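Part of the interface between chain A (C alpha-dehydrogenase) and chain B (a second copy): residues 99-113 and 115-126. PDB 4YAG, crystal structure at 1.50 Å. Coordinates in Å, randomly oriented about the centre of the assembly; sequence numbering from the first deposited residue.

Chain A (99-113) PFKDATYQDWDYGLA
Chain B, residues 115-126: NLMGPINGIMAF

Two helices, one from each copy of the protein, run nearly antiparallel: residues 105-113 of chain A and 115-126 of chain B cross at 158°, their axes 11.8 Å apart at closest approach. That spacing leaves room for large side chains between the backbones. The register sets Tyr A105 against Met B124 (CA to CA 7.8 Å) and Trp A108 against Ile B120 (CA to CA 8.5 Å). No hydrogen bond crosses, so packing carries the 538 Å² buried here.

Chain A enters through a turn at 100-102 with helical phi/psi, followed by extended Ala A103 and Thr A104 (psi 138° and 177°). Thr A104, chi1 p, is the N-cap: its OG1 accepts a weak bond from Gln A106 N at 3.3 Å, while Thr A104 N donates to Asp A107 OD2 at 3.0 Å. Chain B is helical throughout, with a wider pi-type turn at 115-117 and a kink at Pro B119, whose nitrogen has no hydrogen to give the preceding turn.

Trp A108 (chi1 -88°, chi2 108°) points toward chain B and offers a flat face to Ile B120. The isoleucine, m and t, lays CG2 3.8 Å from the centroid of the five-membered ring, only 4° off the normal, and its CD1 lies 3.7 Å from Trp A108 CZ3; a branched side chain can thus cover both rings of the indole. Met B124, m at all three chi angles, folds SD to 3.7 Å from Trp A108 NE1, oblique to the ring, and carries CE to 3.5 Å from Ala A103 O. The flexible thioether thus reaches from indole to loop. Trp A108 NE1 is buried without a hydrogen-bond partner.

Tyr A105 leaves its helix sideways, but chi1 -84° and chi2 -49° bring its end to chain B. Its OH lies 3.5 Å from Met B124 CB, and its CE1 3.3 Å from Asn B121 OD1, an oxygen hydrogen-bonded elsewhere in the structure. Tyr A105 and Met B124 bury the most area, 96 and 95 Å².

At the other end, Leu A112 (m, t) points toward chain B. Its CD1 meets Met B117 CE at 3.6 Å and Ile B120 CD1 at 4.0 Å, while CD2 lies 4.2 Å from Leu B116 CD2. Met B117 also starts sideways; t, p, p turns its methyl inward. Near the chain A loop, Phe A100, chi1 t with chi2 84°, presents its ring edge, CZ lying 4.3 Å from Ile B123 CG2.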

# COMPACT_ATOMS: atom_id res chain seq x y z
N PRO A 99 3.37 6.67 18.16
CA PRO A 99 4.31 7.75 17.82
C PRO A 99 5.26 7.29 16.71
O PRO A 99 5.88 6.24 16.80
CB PRO A 99 5.04 7.98 19.14
CG PRO A 99 4.07 7.55 20.19
CD PRO A 99 3.39 6.36 19.59
N PHE A 100 5.38 8.08 15.64
CA PHE A 100 6.03 7.58 14.44
C PHE A 100 7.49 7.21 14.69
O PHE A 100 8.00 6.23 14.16
CB PHE A 100 5.97 8.61 13.31
CG PHE A 100 6.58 8.13 12.02
CD1 PHE A 100 5.85 7.37 11.15
CD2 PHE A 100 7.89 8.42 11.69
CE1 PHE A 100 6.40 6.91 9.96
CE2 PHE A 100 8.44 7.96 10.52
CZ PHE A 100 7.71 7.21 9.65
N LYS A 101 8.17 8.00 15.52
CA LYS A 101 9.59 7.74 15.77
C LYS A 101 9.81 6.49 16.61
O LYS A 101 10.94 6.01 16.73
CB LYS A 101 10.23 8.96 16.42
CG LYS A 101 10.15 10.22 15.57
CD LYS A 101 10.94 11.36 16.16
CE LYS A 101 10.42 11.80 17.51
NZ LYS A 101 9.04 12.38 17.45
N ASP A 102 8.75 5.97 17.20
CA ASP A 102 8.83 4.76 18.04
C ASP A 102 8.62 3.50 17.18
O ASP A 102 9.03 2.41 17.57
CB ASP A 102 7.77 4.76 19.14
CG ASP A 102 8.07 5.73 20.27
OD1 ASP A 102 9.19 6.26 20.33
OD2 ASP A 102 7.16 5.94 21.11
N ALA A 103 7.95 3.64 16.04
CA ALA A 103 7.65 2.46 15.22
C ALA A 103 8.94 1.84 14.67
O ALA A 103 9.85 2.53 14.23
CB ALA A 103 6.71 2.82 14.08
N THR A 104 8.99 0.51 14.71
CA THR A 104 10.13 -0.23 14.20
C THR A 104 9.72 -1.02 12.96
O THR A 104 8.56 -1.03 12.58
CB THR A 104 10.62 -1.20 15.23
OG1 THR A 104 9.58 -2.17 15.45
CG2 THR A 104 10.97 -0.49 16.50
N TYR A 105 10.69 -1.70 12.35
CA TYR A 105 10.40 -2.54 11.21
C TYR A 105 9.34 -3.59 11.56
O TYR A 105 8.51 -3.92 10.74
CB TYR A 105 11.68 -3.23 10.72
CG TYR A 105 12.56 -2.42 9.78
CD1 TYR A 105 12.03 -1.77 8.67
CD2 TYR A 105 13.93 -2.34 9.99
CE1 TYR A 105 12.85 -1.05 7.78
CE2 TYR A 105 14.75 -1.63 9.11
CZ TYR A 105 14.20 -1.01 8.01
OH TYR A 105 15.02 -0.32 7.12
N GLN A 106 9.36 -4.09 12.79
CA GLN A 106 8.36 -5.08 13.19
C GLN A 106 6.96 -4.49 13.11
O GLN A 106 6.02 -5.18 12.73
CB GLN A 106 8.61 -5.63 14.59
CG GLN A 106 9.69 -6.70 14.68
CD GLN A 106 9.15 -8.08 14.34
OE1 GLN A 106 8.78 -8.34 13.20
NE2 GLN A 106 9.05 -8.95 15.36
N ASP A 107 6.82 -3.23 13.50
CA ASP A 107 5.54 -2.56 13.44
C ASP A 107 5.07 -2.34 12.00
O ASP A 107 3.90 -2.56 11.66
CB ASP A 107 5.60 -1.26 14.23
CG ASP A 107 5.92 -1.50 15.68
OD1 ASP A 107 5.30 -2.41 16.27
OD2 ASP A 107 6.82 -0.83 16.26
N TRP A 108 5.97 -1.93 11.11
CA TRP A 108 5.65 -1.83 9.68
C TRP A 108 5.24 -3.18 9.11
O TRP A 108 4.22 -3.30 8.44
CB TRP A 108 6.84 -1.30 8.90
CG TRP A 108 6.87 0.20 8.84
CD1 TRP A 108 7.73 1.03 9.50
CD2 TRP A 108 5.99 1.03 8.10
NE1 TRP A 108 7.43 2.35 9.19
CE2 TRP A 108 6.36 2.36 8.34
CE3 TRP A 108 4.92 0.78 7.24
CZ2 TRP A 108 5.68 3.43 7.76
CZ3 TRP A 108 4.25 1.83 6.68
CH2 TRP A 108 4.64 3.14 6.93
N ASP A 109 6.03 -4.20 9.41
CA ASP A 109 5.75 -5.52 8.87
C ASP A 109 4.41 -6.06 9.37
O ASP A 109 3.65 -6.62 8.61
CB ASP A 109 6.89 -6.47 9.20
CG ASP A 109 8.16 -6.16 8.40
OD1 ASP A 109 8.06 -5.46 7.37
OD2 ASP A 109 9.23 -6.65 8.80
N TYR A 110 4.14 -5.86 10.65
CA TYR A 110 2.85 -6.24 11.23
C TYR A 110 1.69 -5.52 10.57
O TYR A 110 0.72 -6.13 10.12
CB TYR A 110 2.89 -5.87 12.70
CG TYR A 110 1.57 -5.86 13.47
CD1 TYR A 110 0.66 -6.89 13.37
CD2 TYR A 110 1.30 -4.82 14.34
CE1 TYR A 110 -0.50 -6.87 14.11
CE2 TYR A 110 0.15 -4.80 15.09
CZ TYR A 110 -0.74 -5.82 14.97
OH TYR A 110 -1.88 -5.80 15.76
N GLY A 111 1.77 -4.20 10.50
CA GLY A 111 0.66 -3.45 9.97
C GLY A 111 0.38 -3.74 8.51
O GLY A 111 -0.79 -3.77 8.07
N LEU A 112 1.44 -3.92 7.72
CA LEU A 112 1.26 -4.25 6.32
C LEU A 112 0.79 -5.69 6.13
O LEU A 112 -0.04 -5.97 5.24
CB LEU A 112 2.52 -3.96 5.51
CG LEU A 112 2.85 -2.47 5.34
CD1 LEU A 112 4.26 -2.31 4.78
CD2 LEU A 112 1.84 -1.77 4.46
N ALA A 113 1.28 -6.59 6.98
CA ALA A 113 0.90 -8.01 6.86
C ALA A 113 -0.58 -8.17 7.07
O ALA A 113 -1.22 -8.87 6.32
CB ALA A 113 1.66 -8.89 7.83
N ASN B 115 8.61 -1.39 -4.64
CA ASN B 115 7.93 -0.12 -4.86
C ASN B 115 7.32 0.48 -3.59
O ASN B 115 7.09 1.68 -3.53
CB ASN B 115 6.86 -0.27 -5.93
CG ASN B 115 7.45 -0.46 -7.34
OD1 ASN B 115 8.64 -0.27 -7.56
ND2 ASN B 115 6.61 -0.84 -8.29
N LEU B 116 7.06 -0.35 -2.58
CA LEU B 116 6.55 0.17 -1.30
C LEU B 116 7.57 0.02 -0.17
O LEU B 116 7.88 0.99 0.53
CB LEU B 116 5.23 -0.51 -0.91
CG LEU B 116 4.66 -0.07 0.43
CD1 LEU B 116 4.49 1.44 0.54
CD2 LEU B 116 3.34 -0.79 0.68
N MET B 117 8.16 -1.16 -0.02
CA MET B 117 9.10 -1.33 1.07
C MET B 117 10.44 -0.61 0.80
O MET B 117 11.14 -0.28 1.73
CB MET B 117 9.30 -2.80 1.44
CG MET B 117 10.07 -3.00 2.75
SD MET B 117 9.32 -2.14 4.16
CE MET B 117 7.80 -3.02 4.25
N GLY B 118 10.79 -0.39 -0.48
CA GLY B 118 12.00 0.36 -0.76
C GLY B 118 11.96 1.74 -0.10
O GLY B 118 12.86 2.10 0.67
N PRO B 119 10.92 2.52 -0.39
CA PRO B 119 10.83 3.82 0.27
C PRO B 119 10.73 3.73 1.81
O PRO B 119 11.34 4.52 2.51
CB PRO B 119 9.59 4.45 -0.37
CG PRO B 119 9.52 3.80 -1.74
CD PRO B 119 9.96 2.39 -1.50
N ILE B 120 9.98 2.78 2.34
CA ILE B 120 9.94 2.62 3.79
C ILE B 120 11.33 2.33 4.36
O ILE B 120 11.74 2.92 5.37
CB ILE B 120 8.92 1.51 4.18
CG1 ILE B 120 7.51 1.97 3.81
CG2 ILE B 120 9.06 1.18 5.64
CD1 ILE B 120 6.47 0.87 3.90
N ASN B 121 12.04 1.40 3.75
CA ASN B 121 13.40 1.09 4.19
C ASN B 121 14.31 2.31 4.13
O ASN B 121 15.18 2.52 4.97
CB ASN B 121 14.01 -0.02 3.33
CG ASN B 121 13.40 -1.39 3.58
OD1 ASN B 121 12.69 -1.60 4.56
ND2 ASN B 121 13.73 -2.35 2.73
N GLY B 122 14.16 3.10 3.08
CA GLY B 122 14.96 4.31 3.01
C GLY B 122 14.67 5.25 4.17
O GLY B 122 15.58 5.79 4.81
N ILE B 123 13.39 5.47 4.46
CA ILE B 123 12.99 6.32 5.56
C ILE B 123 13.54 5.75 6.87
O ILE B 123 14.11 6.47 7.70
CB ILE B 123 11.45 6.43 5.60
CG1 ILE B 123 10.95 7.22 4.39
CG2 ILE B 123 10.97 7.03 6.92
CD1 ILE B 123 9.48 7.01 4.09
N MET B 124 13.37 4.45 7.08
CA MET B 124 13.80 3.88 8.34
C MET B 124 15.30 3.89 8.53
O MET B 124 15.79 4.10 9.64
CB MET B 124 13.27 2.45 8.47
CG MET B 124 11.75 2.33 8.49
SD MET B 124 10.98 3.14 9.92
CE MET B 124 11.56 2.04 11.17
N ALA B 125 16.04 3.65 7.45
CA ALA B 125 17.49 3.56 7.54
C ALA B 125 18.15 4.92 7.62
O ALA B 125 19.18 5.07 8.29
CB ALA B 125 18.03 2.77 6.37
N PHE B 126 17.57 5.90 6.95
CA PHE B 126 18.23 7.21 6.78
C PHE B 126 17.70 8.32 7.67
O PHE B 126 18.47 9.21 8.05
CB PHE B 126 18.17 7.65 5.31
CG PHE B 126 19.15 6.94 4.44
CD1 PHE B 126 18.83 5.73 3.85
CD2 PHE B 126 20.39 7.50 4.21
CE1 PHE B 126 19.76 5.07 3.07
CE2 PHE B 126 21.32 6.85 3.43
CZ PHE B 126 21.00 5.64 2.85